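RavA (PDB 6WO6) is of unknown molecular function but is an all-helical Legionella pneumophila effector, probably delivered into host cells during infection. Local coordinates at residues A[18-22]-A[23-27]; A[85-88]-A[89-93]; A[171-174]-A[175-179]. The protein carries 2 engineered substitutions. One frame throughout, in Å; residues are numbered along the deposited sequence.

Interaction 1: A[18-22]-A[23-27]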
ATOM      1  N   GLU A  18     -13.101  25.776  19.263  1.00 55.90           N
ATOM      2  CA  GLU A  18     -14.458  25.963  19.763  1.00 60.73           C
ATOM      3  C   GLU A  18     -14.741  27.426  20.080  1.00 62.36           C
ATOM      4  O   GLU A  18     -15.884  27.879  19.952  1.00 66.89           O
ATOM      5  CB  GLU A  18     -14.680  25.096  21.003  1.00 64.58           C
ATOM      6  CG  GLU A  18     -14.394  23.612  20.789  1.00 65.86           C
ATOM      7  N   VAL A  19     -13.719  28.182  20.472  1.00 58.93           N
ATOM      8  CA  VAL A  19     -13.911  29.555  20.927  1.00 56.35           C
ATOM      9  C   VAL A  19     -13.786  30.555  19.783  1.00 55.13           C
ATOM     10  O   VAL A  19     -14.556  31.515  19.710  1.00 56.97           O
ATOM     11  CB  VAL A  19     -12.910  29.868  22.061  1.00 53.77           C
ATOM     12  CG1 VAL A  19     -13.102  31.289  22.571  1.00 53.79           C
ATOM     13  CG2 VAL A  19     -13.056  28.862  23.193  1.00 52.11           C
ATOM     14  N   LEU A  20     -12.829  30.350  18.875  1.00 53.40           N
ATOM     15  CA  LEU A  20     -12.508  31.324  17.836  1.00 56.15           C
ATOM     16  C   LEU A  20     -12.784  30.795  16.431  1.00 60.56           C
ATOM     17  O   LEU A  20     -12.275  31.354  15.455  1.00 61.04           O
ATOM     18  CB  LEU A  20     -11.042  31.752  17.945  1.00 54.30           C
ATOM     19  CG  LEU A  20     -10.550  32.341  19.271  1.00 53.28           C
ATOM     20  CD1 LEU A  20      -9.043  32.540  19.235  1.00 50.65           C
ATOM     21  CD2 LEU A  20     -11.250  33.653  19.579  1.00 54.53           C
ATOM     22  N   GLY A  21     -13.584  29.738  16.304  1.00 63.87           N
ATOM     23  CA  GLY A  21     -13.756  29.072  15.027  1.00 65.03           C
ATOM     24  C   GLY A  21     -14.887  29.578  14.154  1.00 68.20           C
ATOM     25  O   GLY A  21     -15.572  28.783  13.504  1.00 69.42           O
ATOM     26  N   ASN A  22     -15.097  30.891  14.128  1.00 70.37           N
ATOM     27  CA  ASN A  22     -16.028  31.503  13.189  1.00 74.08           C
ATOM     28  C   ASN A  22     -15.625  32.955  12.987  1.00 75.05           C
ATOM     29  O   ASN A  22     -14.714  33.467  13.643  1.00 74.72           O
ATOM     30  CB  ASN A  22     -17.486  31.378  13.659  1.00 78.24           C
ATOM     31  CG  ASN A  22     -17.665  31.698  15.132  1.00 80.55           C
ATOM     32  OD1 ASN A  22     -16.966  32.544  15.690  1.00 80.57           O
ATOM     33  ND2 ASN A  22     -18.611  31.018  15.768  1.00 82.61           N
ATOM     34  N   GLY A  23     -16.312  33.618  12.056  1.00 77.26           N
ATOM     35  CA  GLY A  23     -15.957  34.990  11.727  1.00 78.10           C
ATOM     36  C   GLY A  23     -16.231  35.963  12.859  1.00 78.57           C
ATOM     37  O   GLY A  23     -15.451  36.892  13.091  1.00 78.84           O
ATOM     38  N   ASP A  24     -17.338  35.763  13.580  1.00 79.35           N
ATOM     39  CA  ASP A  24     -17.696  36.672  14.666  1.00 79.79           C
ATOM     40  C   ASP A  24     -16.618  36.701  15.741  1.00 77.18           C
ATOM     41  O   ASP A  24     -16.137  37.774  16.126  1.00 79.03           O
ATOM     42  CB  ASP A  24     -19.042  36.266  15.268  1.00 81.04           C
ATOM     43  CG  ASP A  24     -20.215  36.645  14.388  1.00 85.16           C
ATOM     44  OD1 ASP A  24     -19.998  37.314  13.355  1.00 86.53           O
ATOM     45  OD2 ASP A  24     -21.357  36.274  14.731  1.00 87.10           O
ATOM     46  N   ALA A  25     -16.227  35.525  16.241  1.00 72.97           N
ATOM     47  CA  ALA A  25     -15.212  35.470  17.290  1.00 70.18           C
ATOM     48  C   ALA A  25     -13.882  36.032  16.804  1.00 69.55           C
ATOM     49  O   ALA A  25     -13.178  36.717  17.555  1.00 69.60           O
ATOM     50  CB  ALA A  25     -15.042  34.034  17.780  1.00 67.63           C
ATOM     51  N   LEU A  26     -13.523  35.759  15.546  1.00 68.04           N
ATOM     52  CA  LEU A  26     -12.278  36.292  15.003  1.00 65.25           C
ATOM     53  C   LEU A  26     -12.303  37.815  14.949  1.00 66.75           C
ATOM     54  O   LEU A  26     -11.290  38.470  15.223  1.00 64.86           O
ATOM     55  CB  LEU A  26     -12.021  35.707  13.614  1.00 64.08           C
ATOM     56  CG  LEU A  26     -11.473  34.280  13.564  1.00 61.77           C
ATOM     57  CD1 LEU A  26     -11.325  33.805  12.128  1.00 60.51           C
ATOM     58  CD2 LEU A  26     -10.141  34.211  14.291  1.00 61.35           C
ATOM     59  N   ALA A  27     -13.454  38.399  14.607  1.00 70.03           N
ATOM     60  CA  ALA A  27     -13.546  39.853  14.517  1.00 73.32           C
ATOM     61  C   ALA A  27     -13.581  40.506  15.895  1.00 72.06           C
ATOM     62  O   ALA A  27     -13.022  41.592  16.080  1.00 71.57           O
ATOM     63  CB  ALA A  27     -14.780  40.252  13.706  1.00 77.31           C
TER
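N22 caps the helix 23-28 by bonding to A25. Its side-chain OD1 accepts from A25 N at 3.1 Å, with an N-H...O angle of 158°, which meets the definition of an N-cap: the residue just before the helix takes up an amide of the first turn that has no preceding carbonyl within the helix. The donor is tilted 28° from the plane of the amide. CG sits between the backbone N and the carbonyl carbon (chi1 44°), which turns the amide back over the start of the helix. The main chain adds a second polar link from the same residue, N22 O accepting from L26 N at 3.2 Å, the first i to i+4 bond of the helix. N22 therefore grips the turn through both its side chain and its carbonyl.

The apolar contacts are looser and lie between the two helix ends. A25 CB points at the preceding segment and rests against L20, whose branch CD2 stands 4.2 Å from it. L26 reaches the same leucine from another side; its CD2 is 4.5 Å from L20 CB.

Two carbonyl oxygens add van der Waals contacts: L20 O lies 3.6 Å from L26 CG, and V19 O sits beside the A25 methyl.

These contacts lie at the bend between the helix that begins at residue 16 and helix 23-28, with G21 and N22 forming the connection. L20 and L26 are buried, and loop residues complete their surroundings: L20 also touches L13 and N29, and L26 touches A67. Separately, A25 O accepts a hydrogen bond from N29 ND2.

Interaction 2: A[85-88]-A[89-93]; sequences YQVK and KRIIS
From Y85 to I92 the backbone is alpha-helical, with K89 N, R90 N, I91 N and I92 N hydrogen-bonded in turn to Y85 O, Q86 O, V87 O and K88 O, at N...O distances of 2.8 to 3.0 Å. This spacing brings Y85 beside K89, Q86 near R90 and V87 beside I91.

K89 follows the Y85 side chain in the same direction. Its CB lies over one face of the ring, 4.3 Å from the Y85 ring centroid and 17° off the ring normal, a CH-pi contact displaced toward the rim. Further out, K89 CD comes 3.9 Å from Y85 OH. Both residues have CG anti to the backbone N (chi1 166° in Y85, 179° in K89), and this shared choice keeps the lysine's aliphatic part next to the ring. Helix 54-66 meets the tyrosine through L57, A61 and I64.

One residue on, Q86 and R90 cross at a slant. The glutamine chain is bent at chi2, whereas the arginine is extended from CG to NE, bringing Q86 OE1 to 2.9 Å from R90 NH2. The amide and guanidinium planes stand steeply to each other, so the two groups are not stacked.

V87 and I91 pack flank to flank, V87 CG1 being 3.9 Å from I91 CD1, and both also touch F116. K88 carries its charge away from this helix to C52 O and V49 O, both hydrogen-bonded to NZ.

The chemistry thus changes round the helix: aliphatic branches meet helices 115-118 and 120-127, the tyrosine meets 54-66, and the polar Q86-R90 pair is partly exposed. With its ammonium bound by two main-chain carbonyls, the buried K88 links this helix to the chain around residues 49-52.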
ATOM      1  N   TYR A  85      -3.978  27.297   7.960  1.00 63.55           N
ATOM      2  CA  TYR A  85      -5.036  26.634   7.204  1.00 65.44           C
ATOM      3  C   TYR A  85      -4.501  26.082   5.891  1.00 68.19           C
ATOM      4  O   TYR A  85      -4.891  24.990   5.470  1.00 68.52           O
ATOM      5  CB  TYR A  85      -6.199  27.591   6.936  1.00 67.08           C
ATOM      6  CG  TYR A  85      -7.163  27.068   5.886  1.00 68.12           C
ATOM      7  CD1 TYR A  85      -8.140  26.137   6.215  1.00 68.48           C
ATOM      8  CD2 TYR A  85      -7.086  27.495   4.565  1.00 70.54           C
ATOM      9  CE1 TYR A  85      -9.017  25.648   5.260  1.00 70.59           C
ATOM     10  CE2 TYR A  85      -7.956  27.011   3.604  1.00 73.33           C
ATOM     11  CZ  TYR A  85      -8.921  26.089   3.956  1.00 72.94           C
ATOM     12  OH  TYR A  85      -9.791  25.607   3.003  1.00 74.79           O
ATOM     13  N   GLN A  86      -3.622  26.833   5.222  1.00 70.85           N
ATOM     14  CA  GLN A  86      -3.037  26.358   3.971  1.00 71.34           C
ATOM     15  C   GLN A  86      -2.261  25.067   4.189  1.00 66.52           C
ATOM     16  O   GLN A  86      -2.408  24.102   3.427  1.00 66.94           O
ATOM     17  CB  GLN A  86      -2.131  27.437   3.377  1.00 76.53           C
ATOM     18  CG  GLN A  86      -2.874  28.590   2.730  1.00 82.42           C
ATOM     19  CD  GLN A  86      -3.512  28.199   1.414  1.00 87.97           C
ATOM     20  OE1 GLN A  86      -2.849  28.163   0.377  1.00 91.63           O
ATOM     21  NE2 GLN A  86      -4.804  27.898   1.449  1.00 88.86           N
ATOM     22  N   VAL A  87      -1.425  25.037   5.229  1.00 62.50           N
ATOM     23  CA  VAL A  87      -0.653  23.833   5.534  1.00 60.12           C
ATOM     24  C   VAL A  87      -1.580  22.638   5.729  1.00 57.08           C
ATOM     25  O   VAL A  87      -1.419  21.587   5.086  1.00 57.23           O
ATOM     26  CB  VAL A  87       0.235  24.061   6.772  1.00 61.33           C
ATOM     27  CG1 VAL A  87       0.882  22.753   7.207  1.00 61.26           C
ATOM     28  CG2 VAL A  87       1.292  25.112   6.478  1.00 63.50           C
ATOM     29  N   LYS A  88      -2.572  22.781   6.613  1.00 55.23           N
ATOM     30  CA  LYS A  88      -3.433  21.640   6.914  1.00 53.36           C
ATOM     31  C   LYS A  88      -4.267  21.229   5.703  1.00 55.09           C
ATOM     32  O   LYS A  88      -4.454  20.032   5.453  1.00 53.54           O
ATOM     33  CB  LYS A  88      -4.336  21.943   8.108  1.00 53.65           C
ATOM     34  CG  LYS A  88      -5.324  20.820   8.407  1.00 55.53           C
ATOM     35  CD  LYS A  88      -5.563  20.639   9.897  1.00 55.61           C
ATOM     36  CE  LYS A  88      -6.638  19.588  10.153  1.00 54.79           C
ATOM     37  NZ  LYS A  88      -6.897  19.392  11.608  1.00 54.41           N
ATOM     38  N   LYS A  89      -4.772  22.198   4.937  1.00 56.63           N
ATOM     39  CA  LYS A  89      -5.591  21.879   3.773  1.00 57.24           C
ATOM     40  C   LYS A  89      -4.780  21.123   2.729  1.00 57.44           C
ATOM     41  O   LYS A  89      -5.233  20.104   2.192  1.00 55.88           O
ATOM     42  CB  LYS A  89      -6.176  23.164   3.181  1.00 60.36           C
ATOM     43  CG  LYS A  89      -7.040  22.957   1.947  1.00 65.96           C
ATOM     44  CD  LYS A  89      -8.269  22.127   2.279  1.00 71.48           C
ATOM     45  CE  LYS A  89      -8.425  20.956   1.319  1.00 76.36           C
ATOM     46  NZ  LYS A  89      -9.353  19.921   1.860  1.00 77.74           N
ATOM     47  N   ARG A  90      -3.566  21.600   2.438  1.00 59.21           N
ATOM     48  CA  ARG A  90      -2.750  20.946   1.424  1.00 61.34           C
ATOM     49  C   ARG A  90      -2.284  19.567   1.871  1.00 61.14           C
ATOM     50  O   ARG A  90      -2.129  18.671   1.034  1.00 61.71           O
ATOM     51  CB  ARG A  90      -1.552  21.824   1.064  1.00 62.70           C
ATOM     52  CG  ARG A  90      -1.939  23.110   0.361  1.00 66.17           C
ATOM     53  CD  ARG A  90      -0.724  23.944   0.012  1.00 69.31           C
ATOM     54  NE  ARG A  90      -1.110  25.241  -0.532  1.00 74.77           N
ATOM     55  CZ  ARG A  90      -0.249  26.170  -0.929  1.00 79.73           C
ATOM     56  NH1 ARG A  90       1.055  25.948  -0.843  1.00 80.86           N
ATOM     57  NH2 ARG A  90      -0.692  27.324  -1.412  1.00 82.93           N
ATOM     58  N   ILE A  91      -2.062  19.366   3.174  1.00 60.29           N
ATOM     59  CA  ILE A  91      -1.674  18.033   3.623  1.00 58.98           C
ATOM     60  C   ILE A  91      -2.868  17.082   3.596  1.00 59.39           C
ATOM     61  O   ILE A  91      -2.758  15.943   3.131  1.00 58.82           O
ATOM     62  CB  ILE A  91      -1.029  18.098   5.018  1.00 57.28           C
ATOM     63  CG1 ILE A  91       0.365  18.718   4.920  1.00 60.03           C
ATOM     64  CG2 ILE A  91      -0.959  16.709   5.639  1.00 54.27           C
ATOM     65  CD1 ILE A  91       1.035  18.929   6.260  1.00 61.51           C
ATOM     66  N   ILE A  92      -4.029  17.534   4.076  1.00 60.28           N
ATOM     67  CA  ILE A  92      -5.185  16.649   4.178  1.00 59.98           C
ATOM     68  C   ILE A  92      -5.767  16.338   2.803  1.00 63.62           C
ATOM     69  O   ILE A  92      -6.331  15.257   2.591  1.00 61.78           O
ATOM     70  CB  ILE A  92      -6.224  17.268   5.136  1.00 58.55           C
ATOM     71  CG1 ILE A  92      -5.907  16.868   6.579  1.00 57.02           C
ATOM     72  CG2 ILE A  92      -7.647  16.880   4.762  1.00 59.63           C
ATOM     73  CD1 ILE A  92      -5.752  15.374   6.777  1.00 56.63           C
ATOM     74  N   SER A  93      -5.613  17.246   1.834  1.00 69.69           N
ATOM     75  CA  SER A  93      -6.098  16.971   0.488  1.00 73.15           C
ATOM     76  C   SER A  93      -5.351  15.829  -0.189  1.00 72.40           C
ATOM     77  O   SER A  93      -5.777  15.385  -1.259  1.00 75.08           O
ATOM     78  CB  SER A  93      -6.011  18.233  -0.373  1.00 76.93           C
ATOM     79  OG  SER A  93      -4.672  18.677  -0.494  1.00 77.96           O
TER

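Interaction 3: A[171-174]-A[175-179]; sequences FAVR and RDIER
R174 crosses E178 one helical turn later, its guanidinium meeting the carboxylate at a slant, the two planes 67° apart. R174 NH1 is 3.1 Å from E178 OE2, but that oxygen lies well out of the guanidinium plane, so the salt bridge rests on charge alone, with no N-H aimed at it. The arginine leaves with CG anti to its own amide nitrogen (chi1 178°) and then bends at chi2, which carries its end along the helix toward E178. Its directed bond goes elsewhere, from NH2 to A139 O.

A second ion pair joins neighbours in sequence, R175 NE being 3.5 Å from D176 OD1. V173 and I177 pack side by side, V173 CG1 standing 4.0 Å from I177 CD1. In the backbone, E178 N bonds R174 O at 3.1 Å, while I177 N reaches that same carbonyl only weakly; a wider pi-type turn follows at 177-179.

Helix 162-181 carries all of these residues. R147 of helix 147-157 touches the F171, R174 and R175 side chains, and F189 of helix 188-191 touches D176 and I177. V173 contacts L206 in a loop, and I177 contacts F207 and V209.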
ATOM      1  N   PHE A 171       6.502   2.653  -1.004  1.00 49.72           N
ATOM      2  CA  PHE A 171       7.043   2.610  -2.360  1.00 51.40           C
ATOM      3  C   PHE A 171       7.813   1.319  -2.606  1.00 50.21           C
ATOM      4  O   PHE A 171       7.694   0.712  -3.678  1.00 50.14           O
ATOM      5  CB  PHE A 171       7.939   3.824  -2.609  1.00 54.71           C
ATOM      6  CG  PHE A 171       7.191   5.058  -3.019  1.00 57.36           C
ATOM      7  CD1 PHE A 171       5.934   4.963  -3.590  1.00 58.53           C
ATOM      8  CD2 PHE A 171       7.748   6.314  -2.840  1.00 59.55           C
ATOM      9  CE1 PHE A 171       5.242   6.100  -3.974  1.00 60.35           C
ATOM     10  CE2 PHE A 171       7.063   7.454  -3.220  1.00 61.05           C
ATOM     11  CZ  PHE A 171       5.808   7.347  -3.787  1.00 61.60           C
ATOM     12  N   ALA A 172       8.611   0.883  -1.624  1.00 49.12           N
ATOM     13  CA  ALA A 172       9.357  -0.363  -1.780  1.00 49.31           C
ATOM     14  C   ALA A 172       8.420  -1.554  -1.938  1.00 50.08           C
ATOM     15  O   ALA A 172       8.644  -2.426  -2.790  1.00 50.22           O
ATOM     16  CB  ALA A 172      10.286  -0.571  -0.583  1.00 44.15           C
ATOM     17  N   VAL A 173       7.368  -1.614  -1.118  1.00 49.20           N
ATOM     18  CA  VAL A 173       6.436  -2.735  -1.203  1.00 47.58           C
ATOM     19  C   VAL A 173       5.739  -2.753  -2.561  1.00 52.51           C
ATOM     20  O   VAL A 173       5.590  -3.813  -3.183  1.00 54.12           O
ATOM     21  CB  VAL A 173       5.430  -2.688  -0.040  1.00 44.17           C
ATOM     22  CG1 VAL A 173       4.272  -3.641  -0.297  1.00 43.23           C
ATOM     23  CG2 VAL A 173       6.124  -3.049   1.260  1.00 41.10           C
ATOM     24  N   ARG A 174       5.322  -1.582  -3.052  1.00 55.40           N
ATOM     25  CA  ARG A 174       4.686  -1.522  -4.367  1.00 58.87           C
ATOM     26  C   ARG A 174       5.646  -1.972  -5.466  1.00 60.31           C
ATOM     27  O   ARG A 174       5.279  -2.758  -6.351  1.00 61.72           O
ATOM     28  CB  ARG A 174       4.181  -0.106  -4.641  1.00 61.22           C
ATOM     29  CG  ARG A 174       3.546   0.076  -6.011  1.00 64.92           C
ATOM     30  CD  ARG A 174       2.078  -0.314  -6.007  1.00 69.23           C
ATOM     31  NE  ARG A 174       1.558  -0.490  -7.359  1.00 76.39           N
ATOM     32  CZ  ARG A 174       1.129   0.500  -8.138  1.00 81.90           C
ATOM     33  NH1 ARG A 174       0.673   0.237  -9.355  1.00 84.65           N
ATOM     34  NH2 ARG A 174       1.156   1.752  -7.704  1.00 83.59           N
ATOM     35  N   ARG A 175       6.888  -1.478  -5.421  1.00 60.41           N
ATOM     36  CA  ARG A 175       7.876  -1.841  -6.431  1.00 61.89           C
ATOM     37  C   ARG A 175       8.128  -3.344  -6.449  1.00 59.20           C
ATOM     38  O   ARG A 175       8.233  -3.953  -7.521  1.00 58.56           O
ATOM     39  CB  ARG A 175       9.180  -1.082  -6.176  1.00 65.90           C
ATOM     40  CG  ARG A 175      10.334  -1.483  -7.077  1.00 71.47           C
ATOM     41  CD  ARG A 175      11.656  -0.957  -6.537  1.00 76.74           C
ATOM     42  NE  ARG A 175      11.918  -1.437  -5.183  1.00 80.47           N
ATOM     43  CZ  ARG A 175      13.055  -1.239  -4.522  1.00 83.94           C
ATOM     44  NH1 ARG A 175      13.201  -1.716  -3.292  1.00 84.07           N
ATOM     45  NH2 ARG A 175      14.050  -0.571  -5.090  1.00 86.22           N
ATOM     46  N   ASP A 176       8.221  -3.962  -5.268  1.00 57.27           N
ATOM     47  CA  ASP A 176       8.519  -5.390  -5.227  1.00 56.55           C
ATOM     48  C   ASP A 176       7.308  -6.237  -5.600  1.00 52.59           C
ATOM     49  O   ASP A 176       7.472  -7.328  -6.159  1.00 51.28           O
ATOM     50  CB  ASP A 176       9.052  -5.782  -3.851  1.00 59.00           C
ATOM     51  CG  ASP A 176      10.517  -5.428  -3.678  1.00 63.42           C
ATOM     52  OD1 ASP A 176      11.099  -4.831  -4.611  1.00 65.64           O
ATOM     53  OD2 ASP A 176      11.087  -5.750  -2.615  1.00 64.92           O
ATOM     54  N   ILE A 177       6.114  -5.724  -5.370  1.00 50.43           N
ATOM     55  CA  ILE A 177       4.908  -6.503  -5.742  1.00 49.75           C
ATOM     56  C   ILE A 177       4.774  -6.498  -7.257  1.00 55.95           C
ATOM     57  O   ILE A 177       4.191  -7.419  -7.780  1.00 59.68           O
ATOM     58  CB  ILE A 177       3.655  -5.903  -5.100  1.00 46.87           C
ATOM     59  CG1 ILE A 177       3.613  -6.168  -3.604  1.00 46.15           C
ATOM     60  CG2 ILE A 177       2.424  -6.442  -5.780  1.00 43.81           C
ATOM     61  CD1 ILE A 177       2.321  -5.787  -2.987  1.00 46.26           C
ATOM     62  N   GLU A 178       5.302  -5.482  -7.918  1.00 58.14           N
ATOM     63  CA  GLU A 178       5.150  -5.354  -9.381  1.00 60.91           C
ATOM     64  C   GLU A 178       6.297  -6.050 -10.093  1.00 63.49           C
ATOM     65  O   GLU A 178       6.050  -6.739 -11.074  1.00 64.47           O
ATOM     66  CB  GLU A 178       5.315  -3.894  -9.767  1.00 63.82           C
ATOM     67  CG  GLU A 178       4.034  -3.100  -9.763  1.00 63.97           C
ATOM     68  CD  GLU A 178       4.239  -1.669 -10.231  0.50 65.13           C
ATOM     69  OE1 GLU A 178       5.405  -1.225 -10.283  0.50 65.41           O
ATOM     70  OE2 GLU A 178       3.238  -1.013 -10.555  0.50 65.82           O
ATOM     71  N   ARG A 179       7.520  -5.829  -9.633  1.00 63.21           N
ATOM     72  CA  ARG A 179       8.629  -6.433 -10.366  1.00 62.11           C
ATOM     73  C   ARG A 179       8.862  -7.895  -9.996  1.00 60.62           C
ATOM     74  O   ARG A 179       9.311  -8.677 -10.842  1.00 62.17           O
ATOM     75  CB  ARG A 179       9.911  -5.629 -10.136  1.00 60.33           C
TER

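How the interactions relate
The three contacts are all local, follow one another along the chain and do not touch. Interaction 1 is the most peripheral, about 40 Å from the centre of the chain to its own centre, against about 22 Å for interaction 2 and about 9 Å for interaction 3. Each is only partly buried. Interaction 1 joins two short helices through a cap, whereas interactions 2 and 3 each lie within a single long helix, 77-92 and 162-181. Both of these repeat a buried valine-isoleucine pair four residues apart, but the rest differs: a lysine methylene over a tyrosine ring and an amide near a guanidinium in interaction 2, ion pairs in interaction 3. Interactions 1 and 2 lie on the same side of the chain's centre.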